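Local coordinates for methylaspartate ammonia-lyase (Citrobacter amalonaticus, PDB 1KKO), which catalyses the reversible, magnesium-dependent anti elimination of ammonia from L-threo-3-methylaspartate to give mesaconate, a step in glutamate degradation, at residues L134-L139 and A368-H373; D140-A145 and T151-D156; K210-V215 and E262-G267; G241-I246 and A255-S260; P282-M287 and D307-T312. All coordinates share one frame; numbering follows the deposited sequence.

Interaction 1: L134-L139 and A368-H373; sequences LSQALL and ARTCVH
The hydroxyl of T370, the residue that meets Q136 across this interface, is spent on its own helix: OG1 hydrogen-bonds to I366 O one turn earlier. That bond goes with a chi1 of -58°, which sets OG1 opposite the carbonyl carbon and sends the methyl out across the gap. T370 CG2 then lies 3.8 Å from Q136 CG, the two side chains crossing obliquely. The same methyl also approaches L139, more loosely, with L139 CD2 4.4 Å from T370 CG2. Here the N-terminal domain, through helix 128-146, packs on helix 365-378 of the C-terminal TIM barrel, the domain pairing of the enolase superfamily. The nearest CA atoms, Q136 CA and T370 CA, are 6.5 Å apart, with the threonine side chain between the helices. No hydrogen bond spans the contact: Q136 OE1 stands 4.1 Å from T370 OG1 and instead accepts from D68 N. Q136, extended beyond CG, thus uses its aliphatic part for packing and its amide to tie the helix to strand 64-69. Farther along, H373 NE2 hydrogen-bonds to E401 of helix 392-410 and H373 ND1 to T151 N of helix 150-157.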
# COMPACT_ATOMS: atom_id res chain seq x y z
N LEU A 134 2.30 -7.79 -18.80
CA LEU A 134 3.02 -7.44 -20.01
C LEU A 134 2.47 -6.16 -20.61
O LEU A 134 3.22 -5.28 -21.01
CB LEU A 134 2.92 -8.55 -21.06
CG LEU A 134 3.64 -9.85 -20.75
CD1 LEU A 134 3.38 -10.84 -21.88
CD2 LEU A 134 5.14 -9.65 -20.57
N SER A 135 1.15 -6.05 -20.68
CA SER A 135 0.54 -4.89 -21.30
C SER A 135 0.81 -3.61 -20.51
O SER A 135 1.00 -2.53 -21.08
CB SER A 135 -0.95 -5.12 -21.52
OG SER A 135 -1.64 -5.17 -20.30
N GLN A 136 0.85 -3.71 -19.17
CA GLN A 136 1.21 -2.55 -18.36
C GLN A 136 2.62 -2.08 -18.73
O GLN A 136 2.85 -0.91 -18.94
CB GLN A 136 1.21 -2.87 -16.88
CG GLN A 136 -0.14 -3.13 -16.24
CD GLN A 136 0.06 -3.83 -14.92
OE1 GLN A 136 0.97 -3.47 -14.16
NE2 GLN A 136 -0.74 -4.85 -14.66
N ALA A 137 3.55 -3.02 -18.77
CA ALA A 137 4.93 -2.67 -19.07
C ALA A 137 5.08 -2.12 -20.50
O ALA A 137 5.86 -1.21 -20.72
CB ALA A 137 5.83 -3.85 -18.86
N LEU A 138 4.33 -2.67 -21.45
CA LEU A 138 4.40 -2.21 -22.83
C LEU A 138 3.84 -0.80 -22.98
O LEU A 138 4.35 -0.02 -23.78
CB LEU A 138 3.70 -3.18 -23.77
CG LEU A 138 4.47 -4.49 -23.92
CD1 LEU A 138 3.55 -5.57 -24.43
CD2 LEU A 138 5.68 -4.32 -24.82
N LEU A 139 2.80 -0.47 -22.21
CA LEU A 139 2.25 0.87 -22.22
C LEU A 139 3.26 1.83 -21.62
O LEU A 139 3.52 2.90 -22.15
CB LEU A 139 0.94 0.93 -21.44
CG LEU A 139 0.30 2.32 -21.36
CD1 LEU A 139 -0.02 2.91 -22.74
CD2 LEU A 139 -0.96 2.29 -20.51
N ALA A 368 -1.95 -0.89 -9.99
CA ALA A 368 -2.90 0.15 -9.63
C ALA A 368 -2.51 1.49 -10.23
O ALA A 368 -3.36 2.21 -10.76
CB ALA A 368 -3.02 0.27 -8.12
N ARG A 369 -1.24 1.85 -10.14
CA ARG A 369 -0.77 3.11 -10.67
C ARG A 369 -1.03 3.17 -12.18
O ARG A 369 -1.44 4.20 -12.72
CB ARG A 369 0.71 3.28 -10.35
CG ARG A 369 1.28 4.62 -10.68
CD ARG A 369 2.68 4.76 -10.21
NE ARG A 369 3.61 3.90 -10.92
CZ ARG A 369 4.46 3.05 -10.36
NH1 ARG A 369 4.49 2.86 -9.05
NH2 ARG A 369 5.26 2.35 -11.14
N THR A 370 -0.75 2.07 -12.86
CA THR A 370 -0.98 2.01 -14.30
C THR A 370 -2.46 2.17 -14.62
O THR A 370 -2.83 2.85 -15.58
CB THR A 370 -0.44 0.71 -14.87
OG1 THR A 370 0.96 0.60 -14.57
CG2 THR A 370 -0.54 0.67 -16.39
N CYS A 371 -3.31 1.52 -13.83
CA CYS A 371 -4.75 1.66 -14.01
C CYS A 371 -5.22 3.10 -13.88
O CYS A 371 -6.21 3.48 -14.52
CB CYS A 371 -5.51 0.77 -13.02
SG CYS A 371 -5.51 -1.00 -13.48
N VAL A 372 -4.57 3.90 -13.04
CA VAL A 372 -4.95 5.30 -12.94
C VAL A 372 -4.84 6.00 -14.29
O VAL A 372 -5.69 6.81 -14.67
CB VAL A 372 -4.09 6.03 -11.88
CG1 VAL A 372 -4.29 7.54 -11.96
CG2 VAL A 372 -4.43 5.53 -10.50
N HIS A 373 -3.78 5.68 -15.04
CA HIS A 373 -3.60 6.29 -16.35
C HIS A 373 -4.64 5.83 -17.35
O HIS A 373 -5.14 6.62 -18.14
CB HIS A 373 -2.19 6.03 -16.86
CG HIS A 373 -1.16 6.79 -16.09
ND1 HIS A 373 -0.54 7.92 -16.60
CD2 HIS A 373 -0.68 6.62 -14.84
CE1 HIS A 373 0.28 8.40 -15.68
NE2 HIS A 373 0.23 7.62 -14.61

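Interaction 2: D140-A145 and T151-D156; sequences DATALA and TEVVCD
V153 has its CG1 trans to the backbone nitrogen (chi1 173°), which spreads its two methyls into a fork aimed at T142 and A143; T142, with a chi1 of -64°, turns its own methyl toward that fork and its hydroxyl aside. The closest side-chain touch is methyl to methyl, T142 CG2 to V153 CG1 at 3.7 Å, the two side chains lying at a slant to one another. The second prong, V153 CG2, lies against the helix itself, 3.7 Å from A143 CA. Near the same spot A143 CB is 4.0 Å from V153 CG2. Because alanine adds so little bulk, the valine can settle on the backbone of helix 128-146, and the CA atoms of A143 and V153 come within 6.2 Å. The two helices follow one another in the chain, separated by a short turn, and form a consecutive helical pair within the N-terminal family region; C155, on the second helix, makes a disulfide with C162 just beyond it. D140 OD1 adds a salt bridge to K150 NZ close to the turn. The T142 hydroxyl, meanwhile, is shared between V106 O and L138 O. With that polar atom occupied elsewhere and no hydrogen bond across the interface, the contact rests on hydrocarbon packing alone, made by a branched side chain fitting against a small one.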
# COMPACT_ATOMS: atom_id res chain seq x y z
N ASP A 140 3.84 1.42 -20.49
CA ASP A 140 4.86 2.24 -19.85
C ASP A 140 6.06 2.41 -20.79
O ASP A 140 6.67 3.48 -20.81
CB ASP A 140 5.28 1.58 -18.53
CG ASP A 140 5.91 2.55 -17.55
OD1 ASP A 140 5.45 3.72 -17.45
OD2 ASP A 140 6.82 2.13 -16.80
N ALA A 141 6.40 1.36 -21.54
CA ALA A 141 7.52 1.44 -22.50
C ALA A 141 7.26 2.48 -23.60
O ALA A 141 8.11 3.30 -23.89
CB ALA A 141 7.81 0.10 -23.09
N THR A 142 6.07 2.44 -24.18
CA THR A 142 5.72 3.40 -25.22
C THR A 142 5.78 4.81 -24.66
O THR A 142 6.30 5.74 -25.31
CB THR A 142 4.35 3.06 -25.77
OG1 THR A 142 4.41 1.78 -26.40
CG2 THR A 142 3.92 4.05 -26.87
N ALA A 143 5.30 4.99 -23.43
CA ALA A 143 5.38 6.27 -22.77
C ALA A 143 6.82 6.76 -22.59
O ALA A 143 7.19 7.85 -23.02
CB ALA A 143 4.68 6.19 -21.42
N LEU A 144 7.65 5.92 -21.99
CA LEU A 144 9.04 6.27 -21.68
C LEU A 144 9.90 6.43 -22.93
O LEU A 144 10.93 7.11 -22.90
CB LEU A 144 9.66 5.23 -20.74
CG LEU A 144 9.13 5.30 -19.31
CD1 LEU A 144 9.44 4.00 -18.57
CD2 LEU A 144 9.69 6.51 -18.57
N ALA A 145 9.49 5.80 -24.02
CA ALA A 145 10.20 5.89 -25.29
C ALA A 145 9.94 7.21 -25.99
O ALA A 145 10.72 7.61 -26.85
CB ALA A 145 9.75 4.78 -26.19
N THR A 151 -1.06 7.93 -19.69
CA THR A 151 -2.38 8.44 -20.04
C THR A 151 -2.39 9.01 -21.45
O THR A 151 -3.35 8.83 -22.20
CB THR A 151 -2.83 9.54 -19.06
OG1 THR A 151 -1.91 10.64 -19.06
CG2 THR A 151 -2.81 9.11 -17.69
N GLU A 152 -1.33 9.74 -21.79
CA GLU A 152 -1.25 10.39 -23.11
C GLU A 152 -1.13 9.37 -24.22
O GLU A 152 -1.67 9.57 -25.31
CB GLU A 152 -0.06 11.35 -23.14
CG GLU A 152 -0.26 12.56 -22.24
CD GLU A 152 0.94 13.48 -22.25
OE1 GLU A 152 2.06 12.99 -22.06
OE2 GLU A 152 0.75 14.69 -22.47
N VAL A 153 -0.43 8.29 -23.98
CA VAL A 153 -0.31 7.26 -24.99
C VAL A 153 -1.69 6.70 -25.30
O VAL A 153 -2.03 6.49 -26.47
CB VAL A 153 0.62 6.12 -24.55
CG1 VAL A 153 0.60 4.98 -25.55
CG2 VAL A 153 2.05 6.62 -24.36
N VAL A 154 -2.49 6.47 -24.26
CA VAL A 154 -3.83 5.94 -24.45
C VAL A 154 -4.66 6.96 -25.22
O VAL A 154 -5.33 6.62 -26.20
CB VAL A 154 -4.50 5.58 -23.12
CG1 VAL A 154 -5.93 5.10 -23.36
CG2 VAL A 154 -3.72 4.50 -22.40
N CYS A 155 -4.63 8.21 -24.81
CA CYS A 155 -5.42 9.22 -25.52
C CYS A 155 -4.99 9.33 -26.99
O CYS A 155 -5.84 9.54 -27.87
CB CYS A 155 -5.31 10.56 -24.86
SG CYS A 155 -6.12 10.62 -23.26
N ASP A 156 -3.70 9.24 -27.26
CA ASP A 156 -3.22 9.32 -28.63
C ASP A 156 -3.68 8.13 -29.47
O ASP A 156 -4.19 8.31 -30.58
CB ASP A 156 -1.70 9.41 -28.67
CG ASP A 156 -1.17 10.76 -28.26
OD1 ASP A 156 -1.94 11.75 -28.20
OD2 ASP A 156 0.04 10.92 -27.97

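Interaction 3: K210-V215 and E262-G267; sequences KLREYV and EKEAQG
R212 and E264 meet at a slant, their guanidinium and carboxylate planes turned 70° apart. The carboxylate therefore offers one oxygen rather than a matched pair: E264 OE1 comes to the edge of the guanidinium, in its plane, and R212 NH1 reaches it at 3.3 Å. This salt bridge contains a weak but fairly straight hydrogen bond, with an N-H...O angle of 161°. A bend at chi2 of E264 (-59°) folds its chain back so that CG of E264 packs 3.8 Å from CG of R212. The other end of the guanidinium is held by S260, whose OG accepts from NH2. V215 approaches E264 differently, at about a right angle, laying its CG1 3.6 Å from E264 CB. The same methyl reaches A265, V215 CG1 to A265 CB being 4.4 Å. Beside this apolar patch the carbonyl oxygens of V215 and E264 share the hydroxyl of S219, one turn on in the helix. The whole contact belongs to the outer layer of the TIM barrel: helix 209-225 is joined to the loop leading into strand 270-273, V215 resting on I237 and A265 on L235 of strand 234-238, while Y257 of helix 251-260 touches L211 and R212.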
# COMPACT_ATOMS: atom_id res chain seq x y z
N LYS A 210 -29.98 -7.26 8.67
CA LYS A 210 -28.64 -6.84 9.08
C LYS A 210 -28.10 -5.80 8.09
O LYS A 210 -27.60 -4.75 8.49
CB LYS A 210 -27.70 -8.04 9.23
CG LYS A 210 -27.98 -8.85 10.51
CD LYS A 210 -27.38 -10.23 10.47
CE LYS A 210 -28.01 -11.16 11.52
NZ LYS A 210 -27.16 -11.31 12.72
N LEU A 211 -28.23 -6.07 6.80
CA LEU A 211 -27.76 -5.11 5.81
C LEU A 211 -28.56 -3.82 5.92
O LEU A 211 -28.02 -2.73 5.79
CB LEU A 211 -27.85 -5.67 4.39
CG LEU A 211 -27.49 -4.67 3.30
CD1 LEU A 211 -26.09 -4.11 3.50
CD2 LEU A 211 -27.62 -5.33 1.95
N ARG A 212 -29.86 -3.92 6.18
CA ARG A 212 -30.67 -2.72 6.34
C ARG A 212 -30.12 -1.84 7.46
O ARG A 212 -29.95 -0.63 7.30
CB ARG A 212 -32.11 -3.10 6.67
CG ARG A 212 -32.99 -1.89 6.89
CD ARG A 212 -34.42 -2.23 7.26
NE ARG A 212 -34.96 -3.16 6.29
CZ ARG A 212 -35.31 -2.84 5.06
NH1 ARG A 212 -35.20 -1.59 4.62
NH2 ARG A 212 -35.77 -3.78 4.25
N GLU A 213 -29.83 -2.48 8.59
CA GLU A 213 -29.31 -1.79 9.75
C GLU A 213 -27.91 -1.23 9.47
O GLU A 213 -27.56 -0.15 9.95
CB GLU A 213 -29.34 -2.73 10.96
CG GLU A 213 -30.77 -3.16 11.27
CD GLU A 213 -30.96 -3.72 12.66
OE1 GLU A 213 -30.45 -3.12 13.62
OE2 GLU A 213 -31.65 -4.77 12.78
N TYR A 214 -27.13 -1.95 8.68
CA TYR A 214 -25.81 -1.47 8.30
C TYR A 214 -25.88 -0.21 7.43
O TYR A 214 -25.11 0.73 7.63
CB TYR A 214 -25.00 -2.56 7.60
CG TYR A 214 -23.64 -2.03 7.20
CD1 TYR A 214 -22.65 -1.84 8.16
CD2 TYR A 214 -23.37 -1.67 5.89
CE1 TYR A 214 -21.43 -1.32 7.81
CE2 TYR A 214 -22.14 -1.17 5.54
CZ TYR A 214 -21.17 -0.99 6.50
OH TYR A 214 -19.95 -0.48 6.13
N VAL A 215 -26.78 -0.19 6.45
CA VAL A 215 -26.89 0.98 5.58
C VAL A 215 -27.25 2.20 6.42
O VAL A 215 -26.72 3.29 6.20
CB VAL A 215 -27.91 0.78 4.45
CG1 VAL A 215 -28.03 2.04 3.63
CG2 VAL A 215 -27.49 -0.37 3.55
N GLU A 262 -33.23 2.18 -0.10
CA GLU A 262 -32.98 3.57 -0.45
C GLU A 262 -33.20 4.50 0.73
O GLU A 262 -32.41 5.42 0.95
CB GLU A 262 -33.83 4.02 -1.65
CG GLU A 262 -33.33 5.33 -2.25
CD GLU A 262 -34.07 5.76 -3.51
OE1 GLU A 262 -34.80 4.95 -4.10
OE2 GLU A 262 -33.89 6.93 -3.91
N LYS A 263 -34.27 4.28 1.48
CA LYS A 263 -34.57 5.14 2.63
C LYS A 263 -33.44 5.15 3.66
O LYS A 263 -33.18 6.18 4.28
CB LYS A 263 -35.87 4.71 3.30
N GLU A 264 -32.77 4.02 3.82
CA GLU A 264 -31.73 3.89 4.84
C GLU A 264 -30.48 4.71 4.47
O GLU A 264 -29.67 5.02 5.34
CB GLU A 264 -31.35 2.42 5.05
CG GLU A 264 -32.53 1.46 5.16
CD GLU A 264 -33.48 1.77 6.31
OE1 GLU A 264 -34.60 1.22 6.31
OE2 GLU A 264 -33.11 2.56 7.21
N ALA A 265 -30.36 5.08 3.20
CA ALA A 265 -29.20 5.84 2.72
C ALA A 265 -29.30 7.34 3.00
O ALA A 265 -28.33 8.07 2.79
CB ALA A 265 -28.99 5.58 1.24
N GLN A 266 -30.48 7.80 3.44
CA GLN A 266 -30.70 9.20 3.80
C GLN A 266 -30.24 10.20 2.74
O GLN A 266 -29.58 11.20 3.05
CB GLN A 266 -30.04 9.51 5.14
CG GLN A 266 -30.57 8.64 6.26
CD GLN A 266 -30.05 9.04 7.62
OE1 GLN A 266 -30.57 9.96 8.24
NE2 GLN A 266 -29.03 8.33 8.10
N GLY A 267 -30.58 9.94 1.48
CA GLY A 267 -30.26 10.87 0.41
C GLY A 267 -28.96 10.61 -0.33
O GLY A 267 -28.71 11.20 -1.37

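Interaction 4: G241-I246 and A255-S260; sequences GTIGLI and AEYIAS
I243 and Y257 form the tight part of this contact, with the delta methyl of the isoleucine set against the rim of the tyrosine. I243 CD1 lies in the plane of the ring, at its edge, 3.7 Å from Y257 CE2. The approach is therefore not a CH-pi contact over the ring face. I243 CG1 follows 4.0 Å from Y257 CE2, and the side chains cross at about a right angle. I243 CD1 also meets I258, 3.9 Å from its CG1, touching two neighbours in sequence on helix 251-260. With chi1 of Y257 at 169° the ring sits where OH bonds to G208 O and where the ring meets that of F247. Both helices belong to the connection between barrel strands 234-238 and 270-273, a beta-alpha-beta crossover of the TIM barrel in which a short extra helix, 242-246, precedes the main one. G241, at the N-cap of that short helix, lies just after the magnesium ligand D238, and its backbone bonds with G274, beyond the ligand E273. Away from I243 the packing slackens. I246, although its CB points toward helix 251-260, makes no close contact with segment 255-260 and touches V200 and L204 of helix 200-204 instead. L245 and E256 are on the solvent side. Within segment 255-260, S260 OG donates to Y257 O at 2.6 Å, tilted only 15° from the carbonyl plane.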
# COMPACT_ATOMS: atom_id res chain seq x y z
N GLY A 241 -24.05 -12.07 -4.10
CA GLY A 241 -25.18 -12.93 -4.43
C GLY A 241 -26.11 -13.28 -3.29
O GLY A 241 -27.07 -14.03 -3.50
N THR A 242 -25.87 -12.73 -2.10
CA THR A 242 -26.65 -13.17 -0.94
C THR A 242 -28.12 -12.77 -0.99
O THR A 242 -28.96 -13.46 -0.44
CB THR A 242 -26.02 -12.71 0.39
OG1 THR A 242 -25.85 -11.29 0.38
CG2 THR A 242 -24.63 -13.32 0.58
N ILE A 243 -28.44 -11.66 -1.64
CA ILE A 243 -29.84 -11.24 -1.75
C ILE A 243 -30.64 -12.29 -2.52
O ILE A 243 -31.75 -12.65 -2.11
CB ILE A 243 -29.95 -9.82 -2.36
CG1 ILE A 243 -29.39 -8.80 -1.37
CG2 ILE A 243 -31.40 -9.48 -2.70
CD1 ILE A 243 -29.27 -7.39 -1.90
N GLY A 244 -30.08 -12.83 -3.59
CA GLY A 244 -30.75 -13.88 -4.34
C GLY A 244 -31.03 -15.10 -3.48
O GLY A 244 -32.08 -15.75 -3.62
N LEU A 245 -30.10 -15.42 -2.59
CA LEU A 245 -30.25 -16.59 -1.73
C LEU A 245 -31.43 -16.50 -0.77
O LEU A 245 -32.09 -17.51 -0.53
CB LEU A 245 -28.98 -16.85 -0.93
CG LEU A 245 -27.74 -17.26 -1.73
CD1 LEU A 245 -26.58 -17.44 -0.78
CD2 LEU A 245 -27.97 -18.52 -2.53
N ILE A 246 -31.72 -15.32 -0.25
CA ILE A 246 -32.80 -15.19 0.73
C ILE A 246 -34.16 -14.97 0.09
O ILE A 246 -35.18 -15.08 0.76
CB ILE A 246 -32.52 -14.10 1.80
CG1 ILE A 246 -32.38 -12.71 1.18
CG2 ILE A 246 -31.29 -14.47 2.60
CD1 ILE A 246 -32.55 -11.60 2.20
N ALA A 255 -35.62 -7.16 -6.14
CA ALA A 255 -35.76 -5.74 -6.45
C ALA A 255 -36.53 -5.00 -5.37
O ALA A 255 -36.18 -3.89 -5.00
CB ALA A 255 -36.42 -5.55 -7.80
N GLU A 256 -37.59 -5.62 -4.86
CA GLU A 256 -38.36 -5.01 -3.79
C GLU A 256 -37.47 -4.70 -2.59
O GLU A 256 -37.52 -3.61 -2.02
CB GLU A 256 -39.51 -5.93 -3.35
CG GLU A 256 -40.25 -5.43 -2.12
CD GLU A 256 -41.25 -6.44 -1.58
OE1 GLU A 256 -41.08 -7.66 -1.83
OE2 GLU A 256 -42.21 -6.02 -0.90
N TYR A 257 -36.67 -5.69 -2.19
CA TYR A 257 -35.78 -5.51 -1.05
C TYR A 257 -34.73 -4.44 -1.31
O TYR A 257 -34.49 -3.57 -0.48
CB TYR A 257 -35.09 -6.83 -0.69
CG TYR A 257 -33.98 -6.61 0.31
CD1 TYR A 257 -34.27 -6.32 1.64
CD2 TYR A 257 -32.65 -6.63 -0.08
CE1 TYR A 257 -33.27 -6.09 2.56
CE2 TYR A 257 -31.64 -6.40 0.83
CZ TYR A 257 -31.95 -6.13 2.15
OH TYR A 257 -30.93 -5.91 3.05
N ILE A 258 -34.09 -4.51 -2.47
CA ILE A 258 -33.06 -3.53 -2.83
C ILE A 258 -33.66 -2.13 -2.82
O ILE A 258 -33.06 -1.20 -2.28
CB ILE A 258 -32.47 -3.88 -4.21
CG1 ILE A 258 -31.60 -5.14 -4.11
CG2 ILE A 258 -31.63 -2.73 -4.75
CD1 ILE A 258 -31.32 -5.78 -5.43
N ALA A 259 -34.84 -1.97 -3.39
CA ALA A 259 -35.50 -0.66 -3.41
C ALA A 259 -35.77 -0.15 -1.99
O ALA A 259 -35.68 1.05 -1.72
CB ALA A 259 -36.79 -0.74 -4.20
N SER A 260 -36.10 -1.07 -1.08
CA SER A 260 -36.41 -0.71 0.30
C SER A 260 -35.20 -0.15 1.05
O SER A 260 -35.35 0.48 2.09
CB SER A 260 -36.99 -1.91 1.06
OG SER A 260 -36.00 -2.81 1.50

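Interaction 5: P282-M287 and D307-T312; sequences PDQIRM and DEWCNT
Q284 lays its side chain over the backbone of E308, with CG 3.6 Å from E308 O, and its CB rests obliquely near the indole of W309, 4.2 Å from CD1. The segment it meets is a type II beta turn, D307 to C310, at the C-terminal end of TIM-barrel strand 303-306, where D307 serves as a magnesium ligand. C310 N closes the turn on D307 O at 3.0 Å. W309 occupies the third position with a phi of 75°, and its CB points toward helix 281-298. Polar groups of helix and turn meet through one water rather than directly. It accepts from Q284 NE2 at 2.9 Å and from D307 N at 2.8 Å. In return it donates to E308 O, also 2.8 Å away, and more weakly to E308 OE1. Drawn in by four groups, this water links the glutamine to the backbone N of a metal ligand, a second-shell arrangement. Q284 reaches it because its chain, extended at chi1, bends at chi2 (66°). Its amide is further fixed by the loop after strand 270-273: OE1 accepts from A278 N, and NE2 also donates to V276 O. D277 OD1 from the same loop takes W309 NE1, so helix, turn and loop share one network. On the outer side of helix 281-298, R286 NH1 meets D283 OD1 at 2.8 Å, close to the guanidinium plane, while P282 O sits over the centre of one face of that guanidinium.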
# COMPACT_ATOMS: atom_id res chain seq x y z
N PRO A 282 -25.04 -16.52 -19.10
CA PRO A 282 -26.36 -16.24 -19.67
C PRO A 282 -27.46 -16.05 -18.62
O PRO A 282 -28.27 -15.13 -18.75
CB PRO A 282 -26.64 -17.44 -20.58
CG PRO A 282 -25.33 -18.06 -20.82
CD PRO A 282 -24.47 -17.78 -19.62
N ASP A 283 -27.50 -16.90 -17.61
CA ASP A 283 -28.51 -16.77 -16.56
C ASP A 283 -28.27 -15.51 -15.71
O ASP A 283 -29.22 -14.91 -15.23
CB ASP A 283 -28.55 -18.00 -15.66
CG ASP A 283 -29.10 -19.23 -16.36
OD1 ASP A 283 -29.75 -19.10 -17.42
OD2 ASP A 283 -28.93 -20.37 -15.89
N GLN A 284 -27.01 -15.14 -15.51
CA GLN A 284 -26.69 -13.95 -14.73
C GLN A 284 -27.21 -12.69 -15.44
O GLN A 284 -27.81 -11.83 -14.82
CB GLN A 284 -25.18 -13.87 -14.48
CG GLN A 284 -24.77 -12.73 -13.56
CD GLN A 284 -25.26 -12.89 -12.14
OE1 GLN A 284 -25.71 -13.97 -11.75
NE2 GLN A 284 -25.13 -11.83 -11.35
N ILE A 285 -26.98 -12.63 -16.74
CA ILE A 285 -27.46 -11.50 -17.53
C ILE A 285 -28.99 -11.41 -17.44
O ILE A 285 -29.55 -10.34 -17.17
CB ILE A 285 -27.00 -11.63 -19.00
CG1 ILE A 285 -25.48 -11.43 -19.07
CG2 ILE A 285 -27.73 -10.64 -19.90
CD1 ILE A 285 -24.91 -11.64 -20.44
N ARG A 286 -29.66 -12.54 -17.62
CA ARG A 286 -31.12 -12.54 -17.55
C ARG A 286 -31.63 -12.12 -16.17
O ARG A 286 -32.58 -11.35 -16.05
CB ARG A 286 -31.66 -13.91 -17.93
CG ARG A 286 -31.80 -14.08 -19.42
CD ARG A 286 -32.50 -15.36 -19.80
NE ARG A 286 -31.65 -16.50 -19.54
CZ ARG A 286 -30.78 -17.02 -20.40
NH1 ARG A 286 -30.05 -18.07 -20.04
NH2 ARG A 286 -30.62 -16.49 -21.61
N MSE A 287 -30.98 -12.61 -15.13
CA MSE A 287 -31.40 -12.28 -13.78
C MSE A 287 -31.23 -10.80 -13.46
O MSE A 287 -32.11 -10.17 -12.89
CB MSE A 287 -30.56 -13.10 -12.82
CG MSE A 287 -30.74 -12.69 -11.41
SE MSE A 287 -32.42 -13.24 -10.67
CE MSE A 287 -32.77 -14.81 -11.68
N ASP A 307 -20.98 -8.04 -11.69
CA ASP A 307 -19.61 -8.40 -11.34
C ASP A 307 -19.37 -9.86 -11.72
O ASP A 307 -18.71 -10.14 -12.72
CB ASP A 307 -19.38 -8.14 -9.86
CG ASP A 307 -18.02 -8.54 -9.38
OD1 ASP A 307 -17.07 -8.63 -10.19
OD2 ASP A 307 -17.81 -8.79 -8.18
N GLU A 308 -19.92 -10.78 -10.94
CA GLU A 308 -19.77 -12.20 -11.22
C GLU A 308 -20.22 -12.53 -12.65
O GLU A 308 -21.28 -12.09 -13.09
CB GLU A 308 -20.60 -13.04 -10.24
CG GLU A 308 -20.36 -12.81 -8.75
CD GLU A 308 -21.24 -11.74 -8.13
OE1 GLU A 308 -21.73 -10.83 -8.85
OE2 GLU A 308 -21.45 -11.80 -6.89
N TRP A 309 -19.40 -13.32 -13.34
CA TRP A 309 -19.63 -13.81 -14.70
C TRP A 309 -19.42 -12.74 -15.76
O TRP A 309 -19.63 -13.00 -16.95
CB TRP A 309 -21.00 -14.49 -14.84
CG TRP A 309 -21.09 -15.60 -13.84
CD1 TRP A 309 -21.80 -15.59 -12.69
CD2 TRP A 309 -20.35 -16.82 -13.84
NE1 TRP A 309 -21.59 -16.76 -11.99
CE2 TRP A 309 -20.70 -17.53 -12.68
CE3 TRP A 309 -19.44 -17.40 -14.73
CZ2 TRP A 309 -20.16 -18.78 -12.38
CZ3 TRP A 309 -18.92 -18.65 -14.43
CH2 TRP A 309 -19.28 -19.32 -13.26
N CYS A 310 -18.98 -11.55 -15.35
CA CYS A 310 -18.69 -10.45 -16.27
C CYS A 310 -17.19 -10.20 -16.17
O CYS A 310 -16.76 -9.32 -15.45
CB CYS A 310 -19.50 -9.23 -15.89
SG CYS A 310 -19.37 -7.91 -17.10
N ASN A 311 -16.41 -11.01 -16.88
CA ASN A 311 -14.96 -11.01 -16.74
C ASN A 311 -14.19 -10.34 -17.87
O ASN A 311 -13.37 -9.45 -17.62
CB ASN A 311 -14.45 -12.46 -16.63
CG ASN A 311 -15.05 -13.21 -15.49
OD1 ASN A 311 -15.21 -12.68 -14.38
ND2 ASN A 311 -15.36 -14.48 -15.72
N THR A 312 -14.42 -10.80 -19.09
CA THR A 312 -13.67 -10.37 -20.25
C THR A 312 -14.31 -9.18 -20.94
O THR A 312 -15.45 -8.80 -20.65
CB THR A 312 -13.61 -11.49 -21.29
OG1 THR A 312 -14.94 -11.71 -21.78
CG2 THR A 312 -13.16 -12.83 -20.67
O HOH W 1 -22.90 -10.12 -11.90

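From the N terminus, helix 128-146 comes first and serves two contacts. Interaction 1 closes the longest loop, joining the N-terminal domain to helix 365-378 of the barrel, and all the others nest inside it. Interaction 2 closes at once between consecutive helices and touches interaction 1, where L139 packs on V153 and V154. In the barrel, on the far side of the chain's centre, interaction 3 encloses interaction 4; the two touch, helix 209-225 against helix 251-260. Interaction 5 follows in series, tying helix 281-298 to the metal-site turn, and touches interaction 4 where G241 meets E308. None of the loops cross.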